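Long-range contacts in DPSA (Streptomyces coelicolor, PDB 4CY9), which probably oxidises and stores iron as a twelve-subunit ferritin-like shell of the Dps family, and is linked to DNA binding: residues A[4-12]-A[73-81]; A[16-27]-A[126-137]. One frame throughout, in Å; residues are numbered along the deposited sequence.

Contact 1 of 2, residues A[4-12]-A[73-81]; sequences TPKYTVPGI and ERIAALGGV
The Y7 ring lies over the backbone of G79, whose CA sits above one ring face, 4.0 Å from the centroid and 27° off the normal: a CH-pi contact. Beyond the ring, Y7 OH binds a water that donates to G80 O. On the other flank of the loop, T8 OG1 donates to L78 O at 2.7 Å, tilted 32° from the carbonyl plane; OG1 stands anti to the T8 backbone N (chi1 -170°), which turns the hydroxyl to the helix end. P5 packs CG on L78 O (3.4 Å) and CB beside G79 O. A second water accepts from K6 N and donates to G79 O. Next along the loop, in the modelled conformers, V9 CG2 reaches L78 CD2 at 3.7 Å and sits above one face of the R74 guanidinium, toward its rim, while I12 CD1 meets the same L78 CD2 at 3.6 Å. G79, at positive phi in a Schellman motif, has no side chain, and a CB here would collide with Y7 O and P5 CB. A serine in place of Y7 would probably leave G79 CA without its aromatic cover and the water on G80 O without its phenolic partner. The N-terminal loop thus packs on the C-terminal end of helix 50-77, with helix 14-44 touching L78 and I12, and E149 of a second subunit pairing with R74.

Contact 2 of 2, residues A[16-27]-A[126-137]; sequences AAGRLIGVLRLR and AVEEAGKIDPAT
L20 lays CD1 against A130 CB (3.9 Å) and sends CD2 to I133 CG2, D134 CB and T137 OG1. With chi1 at -174° its CG swings away from the backbone N, and both methyls face the other helix; L20 and I133 run alongside one another, pointing opposite ways, whereas L20 and T137 approach tip to tip. I133 also places CG2 4.0 Å from A16 CB, and its CD1 comes 3.7 Å from NH1 of R19 in the modelled conformer, the two chains crossing at a slant; R19 itself is salt-bridged to E15. A turn or two further along, V23 CG1 presses on A126 CB at 3.5 Å, a tight carbon pair, and the folded chain of R27 brings CG to the same methyl at 3.6 Å. L24 and T137 meet through CD2 and CG2. D134 is the N-cap of helix 135-158: its carboxylate accepts weak bonds from A136 N and T137 N and a 2.6 Å bond from T137 OG1, from the anti side of OD2, 28° out of the carboxylate plane. The OG1 bond fixes the turn of the T137 side chain against L20, and R124 of a second subunit pairs with OD1. Helix 14-44 runs antiparallel to the end of helix 105-133, their segment axes 10.1 Å apart at 162°, as expected in a ferritin four-helix bundle; L141 of helix 135-158 touches both L24 and A130.

How the contacts relate
Contacts 1 and 2 lie with centres about 11 Å apart, on the same side of the chain's centre. Along the chain their segments alternate: 4-12, 16-27, 73-81, 126-137. Helix 14-44 follows directly on the N-terminal loop of contact 1 and supplies one side of contact 2. R74, from the last turns of helix 50-77, joins them: its NH2 forms a salt bridge to D134 OD2 at 2.7 Å, and its NE probably hydrogen-bonds T137 OG1. A17 packs on T8, and L24 on I75. R74 thus ties the loop-covered end of helix 50-77 to the junction of helices 105-133 and 135-158, where both contacts also meet a second subunit, consistent with a part in shell assembly.

Contact 1 of 2, residues A[4-12]-A[73-81]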
loop_
_atom_site.group_PDB
_atom_site.type_symbol
_atom_site.label_atom_id
_atom_site.label_comp_id
_atom_site.label_asym_id
_atom_site.label_seq_id
_atom_site.Cartn_x
_atom_site.Cartn_y
_atom_site.Cartn_z
ATOM N N THR A 4 -18.800 0.065 -42.064
ATOM C CA THR A 4 -18.090 1.330 -42.240
ATOM C C THR A 4 -18.712 2.374 -41.273
ATOM O O THR A 4 -19.917 2.624 -41.254
ATOM C CB THR A 4 -18.416 1.893 -43.693
ATOM O OG1 THR A 4 -17.937 0.905 -44.624
ATOM C CG2 THR A 4 -17.643 3.232 -43.949
ATOM N N PRO A 5 -17.830 3.041 -40.481
ATOM C CA PRO A 5 -18.346 3.963 -39.495
ATOM C C PRO A 5 -18.531 5.372 -40.109
ATOM O O PRO A 5 -18.028 5.674 -41.230
ATOM C CB PRO A 5 -17.201 4.027 -38.439
ATOM C CG PRO A 5 -15.921 3.765 -39.248
ATOM C CD PRO A 5 -16.415 2.679 -40.279
ATOM N N LYS A 6 -19.170 6.255 -39.320
ATOM C CA LYS A 6 -19.288 7.671 -39.714
ATOM C C LYS A 6 -18.084 8.529 -39.392
ATOM O O LYS A 6 -17.882 9.574 -40.039
ATOM C CB LYS A 6 -20.576 8.292 -39.091
ATOM C CG LYS A 6 -21.773 7.510 -39.619
ATOM C CD LYS A 6 -23.031 8.127 -39.039
ATOM C CE LYS A 6 -24.193 7.301 -39.615
ATOM N NZ LYS A 6 -25.334 7.364 -38.664
ATOM N N TYR A 7 -17.225 8.139 -38.435
ATOM C CA TYR A 7 -16.004 8.829 -38.175
ATOM C C TYR A 7 -15.050 7.704 -37.797
ATOM O O TYR A 7 -15.529 6.647 -37.465
ATOM C CB TYR A 7 -16.186 9.819 -36.895
ATOM C CG TYR A 7 -16.327 9.015 -35.594
ATOM C CD1 TYR A 7 -17.597 8.570 -35.157
ATOM C CD2 TYR A 7 -15.181 8.693 -34.754
ATOM C CE1 TYR A 7 -17.741 7.832 -34.014
ATOM C CE2 TYR A 7 -15.332 7.850 -33.617
ATOM C CZ TYR A 7 -16.616 7.486 -33.229
ATOM O OH TYR A 7 -16.784 6.678 -32.112
ATOM N N THR A 8 -13.750 7.950 -37.783
ATOM C CA THR A 8 -12.790 6.941 -37.250
ATOM C C THR A 8 -11.584 7.707 -36.733
ATOM O O THR A 8 -11.568 8.970 -36.779
ATOM C CB THR A 8 -12.534 5.855 -38.328
ATOM O OG1 THR A 8 -11.804 4.801 -37.698
ATOM C CG2 THR A 8 -11.633 6.442 -39.501
ATOM N N VAL A 9 -10.576 6.994 -36.351
ATOM C CA VAL A 9 -9.401 7.549 -35.805
ATOM C C VAL A 9 -8.717 8.433 -36.911
ATOM O O VAL A 9 -8.822 8.029 -38.110
ATOM C CB VAL A 9 -8.608 6.313 -35.531
ATOM C CG1 VAL A 9 -7.183 6.741 -35.262
ATOM C CG2 VAL A 9 -9.204 5.574 -34.294
ATOM N N PRO A 10 -8.145 9.574 -36.559
ATOM C CA PRO A 10 -7.502 10.416 -37.629
ATOM C C PRO A 10 -6.466 9.580 -38.415
ATOM O O PRO A 10 -5.654 8.815 -37.852
ATOM C CB PRO A 10 -6.797 11.496 -36.808
ATOM C CG PRO A 10 -7.797 11.781 -35.678
ATOM C CD PRO A 10 -8.078 10.276 -35.257
ATOM N N GLY A 11 -6.506 9.796 -39.738
ATOM C CA GLY A 11 -5.410 9.178 -40.538
ATOM C C GLY A 11 -5.844 7.864 -41.146
ATOM O O GLY A 11 -5.015 7.258 -41.915
ATOM N N ILE A 12 -7.008 7.303 -40.777
ATOM C CA ILE A 12 -7.502 6.005 -41.259
ATOM C C ILE A 12 -8.715 6.310 -42.109
ATOM O O ILE A 12 -9.551 7.095 -41.707
ATOM C CB ILE A 12 -7.973 5.081 -40.073
ATOM C CG1 ILE A 12 -6.793 4.739 -39.151
ATOM C CG2 ILE A 12 -8.643 3.793 -40.616
ATOM C CD1 ILE A 12 -7.136 3.731 -38.064
ATOM N N GLU A 73 -12.727 -1.072 -26.567
ATOM C CA GLU A 73 -12.605 0.389 -26.617
ATOM C C GLU A 73 -11.874 0.803 -27.927
ATOM O O GLU A 73 -12.088 1.905 -28.393
ATOM C CB GLU A 73 -11.826 0.904 -25.393
ATOM C CG GLU A 73 -12.874 0.685 -24.230
ATOM C CD GLU A 73 -12.436 1.423 -22.911
ATOM O OE1 GLU A 73 -11.204 1.666 -22.812
ATOM O OE2 GLU A 73 -13.252 1.447 -22.006
ATOM N N ARG A 74 -11.088 -0.131 -28.487
ATOM C CA ARG A 74 -10.423 0.247 -29.778
ATOM C C ARG A 74 -11.478 0.188 -30.893
ATOM O O ARG A 74 -11.516 1.074 -31.790
ATOM C CB ARG A 74 -9.306 -0.794 -30.087
ATOM C CG ARG A 74 -8.550 -0.376 -31.390
ATOM C CD ARG A 74 -7.860 1.016 -31.101
ATOM N NE ARG A 74 -7.039 1.397 -32.309
ATOM C CZ ARG A 74 -6.480 2.621 -32.393
ATOM N NH1 ARG A 74 -6.677 3.508 -31.392
ATOM N NH2 ARG A 74 -5.805 2.934 -33.519
ATOM N N ILE A 75 -12.380 -0.773 -30.816
ATOM C CA ILE A 75 -13.553 -0.760 -31.763
ATOM C C ILE A 75 -14.303 0.554 -31.660
ATOM O O ILE A 75 -14.654 1.196 -32.672
ATOM C CB ILE A 75 -14.517 -1.898 -31.413
ATOM C CG1 ILE A 75 -13.895 -3.275 -31.911
ATOM C CG2 ILE A 75 -15.854 -1.684 -32.185
ATOM C CD1 ILE A 75 -14.615 -4.549 -31.322
ATOM N N ALA A 76 -14.562 0.995 -30.408
ATOM C CA ALA A 76 -15.347 2.225 -30.259
ATOM C C ALA A 76 -14.570 3.448 -30.775
ATOM O O ALA A 76 -15.148 4.303 -31.516
ATOM C CB ALA A 76 -15.659 2.399 -28.714
ATOM N N ALA A 77 -13.235 3.507 -30.546
ATOM C CA ALA A 77 -12.418 4.638 -31.043
ATOM C C ALA A 77 -12.411 4.616 -32.596
ATOM O O ALA A 77 -12.400 5.669 -33.211
ATOM C CB ALA A 77 -11.000 4.508 -30.498
ATOM N N LEU A 78 -12.449 3.392 -33.147
ATOM C CA LEU A 78 -12.483 3.293 -34.661
ATOM C C LEU A 78 -13.860 3.615 -35.190
ATOM O O LEU A 78 -13.977 3.713 -36.479
ATOM C CB LEU A 78 -12.113 1.821 -35.115
ATOM C CG LEU A 78 -10.623 1.590 -34.892
ATOM C CD1 LEU A 78 -10.324 0.074 -34.930
ATOM C CD2 LEU A 78 -9.727 2.287 -35.970
ATOM N N GLY A 79 -14.867 3.872 -34.385
ATOM C CA GLY A 79 -16.209 4.305 -34.808
ATOM C C GLY A 79 -17.241 3.249 -34.829
ATOM O O GLY A 79 -18.384 3.501 -35.235
ATOM N N GLY A 80 -16.968 2.064 -34.246
ATOM C CA GLY A 80 -17.867 0.894 -34.293
ATOM C C GLY A 80 -18.558 0.577 -32.923
ATOM O O GLY A 80 -18.326 1.321 -31.904
ATOM N N VAL A 81 -19.356 -0.488 -32.959
ATOM C CA VAL A 81 -20.115 -0.885 -31.766
ATOM C C VAL A 81 -19.424 -2.162 -31.246
ATOM O O VAL A 81 -19.317 -3.134 -31.956
ATOM C CB VAL A 81 -21.595 -1.134 -32.141
ATOM C CG1 VAL A 81 -22.283 -1.730 -30.891
ATOM C CG2 VAL A 81 -22.223 0.194 -32.643
HETATM O O HOH W 1 -19.738 5.603 -36.462
HETATM O O HOH W 2 -18.192 4.231 -31.642
#

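Contact 2 of 2, residues A[16-27]-A[126-137]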
loop_
_atom_site.group_PDB
_atom_site.type_symbol
_atom_site.label_atom_id
_atom_site.label_comp_id
_atom_site.label_asym_id
_atom_site.label_seq_id
_atom_site.Cartn_x
_atom_site.Cartn_y
_atom_site.Cartn_z
ATOM N N ALA A 16 -11.750 1.303 -44.644
ATOM C CA ALA A 16 -10.672 0.401 -44.105
ATOM C C ALA A 16 -10.999 0.212 -42.580
ATOM O O ALA A 16 -10.917 -0.945 -42.025
ATOM C CB ALA A 16 -9.267 0.972 -44.242
ATOM N N ALA A 17 -11.363 1.328 -41.901
ATOM C CA ALA A 17 -11.732 1.137 -40.430
ATOM C C ALA A 17 -12.910 0.162 -40.310
ATOM O O ALA A 17 -12.917 -0.643 -39.336
ATOM C CB ALA A 17 -12.149 2.510 -39.832
ATOM N N GLY A 18 -13.935 0.162 -41.193
ATOM C CA GLY A 18 -15.038 -0.786 -41.057
ATOM C C GLY A 18 -14.506 -2.221 -41.129
ATOM O O GLY A 18 -15.027 -3.105 -40.438
ATOM N N ARG A 19 -13.566 -2.496 -42.062
ATOM C CA ARG A 19 -13.136 -3.888 -42.098
ATOM C C ARG A 19 -12.278 -4.200 -40.818
ATOM O O ARG A 19 -12.442 -5.303 -40.328
ATOM C CB ARG A 19 -12.301 -4.212 -43.338
ATOM C CG ARG A 19 -13.176 -4.167 -44.592
ATOM C CD ARG A 19 -12.233 -4.326 -45.828
ATOM N NE ARG A 19 -11.440 -3.161 -46.228
ATOM C CZ ARG A 19 -10.085 -2.986 -46.134
ATOM N NH1 ARG A 19 -9.227 -3.892 -45.547
ATOM N NH2 ARG A 19 -9.573 -1.827 -46.618
ATOM N N LEU A 20 -11.551 -3.244 -40.318
ATOM C CA LEU A 20 -10.771 -3.513 -38.992
ATOM C C LEU A 20 -11.799 -3.717 -37.852
ATOM O O LEU A 20 -11.548 -4.589 -37.009
ATOM C CB LEU A 20 -9.821 -2.287 -38.760
ATOM C CG LEU A 20 -8.907 -2.562 -37.528
ATOM C CD1 LEU A 20 -8.126 -3.912 -37.625
ATOM C CD2 LEU A 20 -7.914 -1.394 -37.511
ATOM N N ILE A 21 -12.864 -2.911 -37.822
ATOM C CA ILE A 21 -13.923 -3.122 -36.797
ATOM C C ILE A 21 -14.436 -4.563 -36.887
ATOM O O ILE A 21 -14.683 -5.236 -35.900
ATOM C CB ILE A 21 -15.049 -2.071 -36.985
ATOM C CG1 ILE A 21 -14.539 -0.683 -36.533
ATOM C CG2 ILE A 21 -16.361 -2.541 -36.200
ATOM C CD1 ILE A 21 -15.400 0.457 -37.128
ATOM N N GLY A 22 -14.725 -5.052 -38.123
ATOM C CA GLY A 22 -15.210 -6.461 -38.252
ATOM C C GLY A 22 -14.197 -7.475 -37.720
ATOM O O GLY A 22 -14.628 -8.450 -37.077
ATOM N N VAL A 23 -12.910 -7.272 -38.005
ATOM C CA VAL A 23 -11.855 -8.183 -37.488
ATOM C C VAL A 23 -11.903 -8.133 -35.932
ATOM O O VAL A 23 -11.896 -9.193 -35.281
ATOM C CB VAL A 23 -10.467 -7.724 -37.973
ATOM C CG1 VAL A 23 -9.280 -8.434 -37.275
ATOM C CG2 VAL A 23 -10.479 -8.034 -39.496
ATOM N N LEU A 24 -11.943 -6.895 -35.437
ATOM C CA LEU A 24 -11.840 -6.817 -33.924
ATOM C C LEU A 24 -13.155 -7.290 -33.268
ATOM O O LEU A 24 -13.061 -7.873 -32.125
ATOM C CB LEU A 24 -11.655 -5.362 -33.519
ATOM C CG LEU A 24 -10.257 -4.783 -33.956
ATOM C CD1 LEU A 24 -10.220 -3.319 -33.484
ATOM C CD2 LEU A 24 -9.093 -5.507 -33.214
ATOM N N ARG A 25 -14.318 -7.131 -33.900
ATOM C CA ARG A 25 -15.577 -7.608 -33.305
ATOM C C ARG A 25 -15.505 -9.114 -33.058
ATOM O O ARG A 25 -15.947 -9.631 -31.998
ATOM C CB ARG A 25 -16.705 -7.284 -34.368
ATOM C CG ARG A 25 -18.099 -7.624 -33.852
ATOM C CD ARG A 25 -19.074 -7.297 -35.026
ATOM N NE ARG A 25 -20.425 -7.732 -34.664
ATOM C CZ ARG A 25 -21.357 -6.878 -34.295
ATOM N NH1 ARG A 25 -21.105 -5.548 -34.218
ATOM N NH2 ARG A 25 -22.587 -7.368 -33.945
ATOM N N LEU A 26 -14.931 -9.879 -34.047
ATOM C CA LEU A 26 -14.813 -11.349 -33.805
ATOM C C LEU A 26 -13.709 -11.644 -32.779
ATOM O O LEU A 26 -13.905 -12.605 -31.990
ATOM C CB LEU A 26 -14.473 -12.027 -35.188
ATOM C CG LEU A 26 -14.453 -13.577 -35.062
ATOM C CD1 LEU A 26 -15.865 -14.079 -34.689
ATOM C CD2 LEU A 26 -14.006 -14.052 -36.505
ATOM N N ARG A 27 -12.615 -10.867 -32.771
ATOM C CA ARG A 27 -11.616 -11.153 -31.775
ATOM C C ARG A 27 -12.246 -10.853 -30.371
ATOM O O ARG A 27 -11.884 -11.571 -29.412
ATOM C CB ARG A 27 -10.424 -10.231 -31.904
ATOM C CG ARG A 27 -9.565 -10.589 -33.168
ATOM C CD ARG A 27 -9.060 -12.016 -33.176
ATOM N NE ARG A 27 -10.002 -12.910 -33.870
ATOM C CZ ARG A 27 -10.262 -14.177 -33.506
ATOM N NH1 ARG A 27 -9.780 -14.747 -32.344
ATOM N NH2 ARG A 27 -10.935 -14.986 -34.376
ATOM N N ALA A 126 -5.690 -11.869 -37.191
ATOM C CA ALA A 126 -6.121 -10.484 -36.983
ATOM C C ALA A 126 -4.910 -9.536 -36.967
ATOM O O ALA A 126 -5.049 -8.366 -37.442
ATOM C CB ALA A 126 -6.936 -10.360 -35.586
ATOM N N VAL A 127 -3.739 -9.926 -36.399
ATOM C CA VAL A 127 -2.517 -9.070 -36.432
ATOM C C VAL A 127 -2.161 -8.765 -37.904
ATOM O O VAL A 127 -1.833 -7.607 -38.273
ATOM C CB VAL A 127 -1.343 -9.805 -35.793
ATOM C CG1 VAL A 127 -0.015 -9.135 -36.103
ATOM C CG2 VAL A 127 -1.617 -9.818 -34.211
ATOM N N GLU A 128 -2.231 -9.829 -38.703
ATOM C CA GLU A 128 -1.782 -9.624 -40.110
ATOM C C GLU A 128 -2.778 -8.678 -40.821
ATOM O O GLU A 128 -2.338 -7.730 -41.500
ATOM C CB GLU A 128 -1.808 -11.062 -40.766
ATOM C CG GLU A 128 -2.059 -10.980 -42.280
ATOM C CD GLU A 128 -0.759 -11.001 -43.008
ATOM O OE1 GLU A 128 0.275 -10.786 -42.303
ATOM O OE2 GLU A 128 -0.751 -11.228 -44.270
ATOM N N GLU A 129 -4.085 -8.816 -40.597
ATOM C CA GLU A 129 -5.057 -7.842 -41.195
ATOM C C GLU A 129 -4.892 -6.466 -40.628
ATOM O O GLU A 129 -4.994 -5.444 -41.371
ATOM C CB GLU A 129 -6.539 -8.273 -40.965
ATOM C CG GLU A 129 -6.861 -9.609 -41.602
ATOM C CD GLU A 129 -6.451 -9.611 -43.114
ATOM O OE1 GLU A 129 -6.625 -8.535 -43.815
ATOM O OE2 GLU A 129 -5.872 -10.650 -43.589
ATOM N N ALA A 130 -4.753 -6.324 -39.296
ATOM C CA ALA A 130 -4.566 -5.007 -38.763
ATOM C C ALA A 130 -3.280 -4.325 -39.221
ATOM O O ALA A 130 -3.258 -3.118 -39.342
ATOM C CB ALA A 130 -4.499 -5.122 -37.163
ATOM N N GLY A 131 -2.207 -5.083 -39.460
ATOM C CA GLY A 131 -0.948 -4.473 -39.849
ATOM C C GLY A 131 -1.129 -3.783 -41.213
ATOM O O GLY A 131 -0.432 -2.758 -41.429
ATOM N N LYS A 132 -2.082 -4.233 -42.015
ATOM C CA LYS A 132 -2.288 -3.544 -43.367
ATOM C C LYS A 132 -3.120 -2.273 -43.225
ATOM O O LYS A 132 -3.209 -1.472 -44.147
ATOM C CB LYS A 132 -3.069 -4.487 -44.259
ATOM C CG LYS A 132 -2.101 -5.628 -44.609
ATOM C CD LYS A 132 -3.007 -6.636 -45.223
ATOM C CE LYS A 132 -1.915 -7.674 -45.548
ATOM N NZ LYS A 132 -2.617 -8.584 -46.465
ATOM N N ILE A 133 -3.824 -2.101 -42.092
ATOM C CA ILE A 133 -4.755 -0.979 -41.940
ATOM C C ILE A 133 -4.238 0.068 -40.944
ATOM O O ILE A 133 -4.321 1.299 -41.206
ATOM C CB ILE A 133 -6.151 -1.513 -41.452
ATOM C CG1 ILE A 133 -6.800 -2.392 -42.586
ATOM C CG2 ILE A 133 -7.155 -0.352 -41.146
ATOM C CD1 ILE A 133 -7.999 -3.232 -42.162
ATOM N N ASP A 134 -3.719 -0.360 -39.793
ATOM C CA ASP A 134 -3.370 0.615 -38.741
ATOM C C ASP A 134 -2.337 -0.027 -37.790
ATOM O O ASP A 134 -2.717 -0.929 -37.000
ATOM C CB ASP A 134 -4.675 0.808 -37.935
ATOM C CG ASP A 134 -4.395 1.600 -36.663
ATOM O OD1 ASP A 134 -3.465 2.423 -36.650
ATOM O OD2 ASP A 134 -5.159 1.432 -35.726
ATOM N N PRO A 135 -1.133 0.482 -37.738
ATOM C CA PRO A 135 -0.072 -0.068 -36.887
ATOM C C PRO A 135 -0.454 0.084 -35.389
ATOM O O PRO A 135 0.048 -0.680 -34.568
ATOM C CB PRO A 135 1.168 0.827 -37.150
ATOM C CG PRO A 135 0.582 2.111 -37.708
ATOM C CD PRO A 135 -0.628 1.637 -38.553
ATOM N N ALA A 136 -1.272 1.057 -34.986
ATOM C CA ALA A 136 -1.559 1.147 -33.559
ATOM C C ALA A 136 -2.413 -0.021 -33.092
ATOM O O ALA A 136 -2.198 -0.576 -32.007
ATOM C CB ALA A 136 -2.321 2.491 -33.276
ATOM N N THR A 137 -3.373 -0.455 -33.962
ATOM C CA THR A 137 -4.204 -1.612 -33.587
ATOM C C THR A 137 -3.371 -2.873 -33.699
ATOM O O THR A 137 -3.510 -3.795 -32.901
ATOM C CB THR A 137 -5.440 -1.708 -34.527
ATOM O OG1 THR A 137 -6.223 -0.502 -34.388
ATOM C CG2 THR A 137 -6.321 -2.979 -34.126
#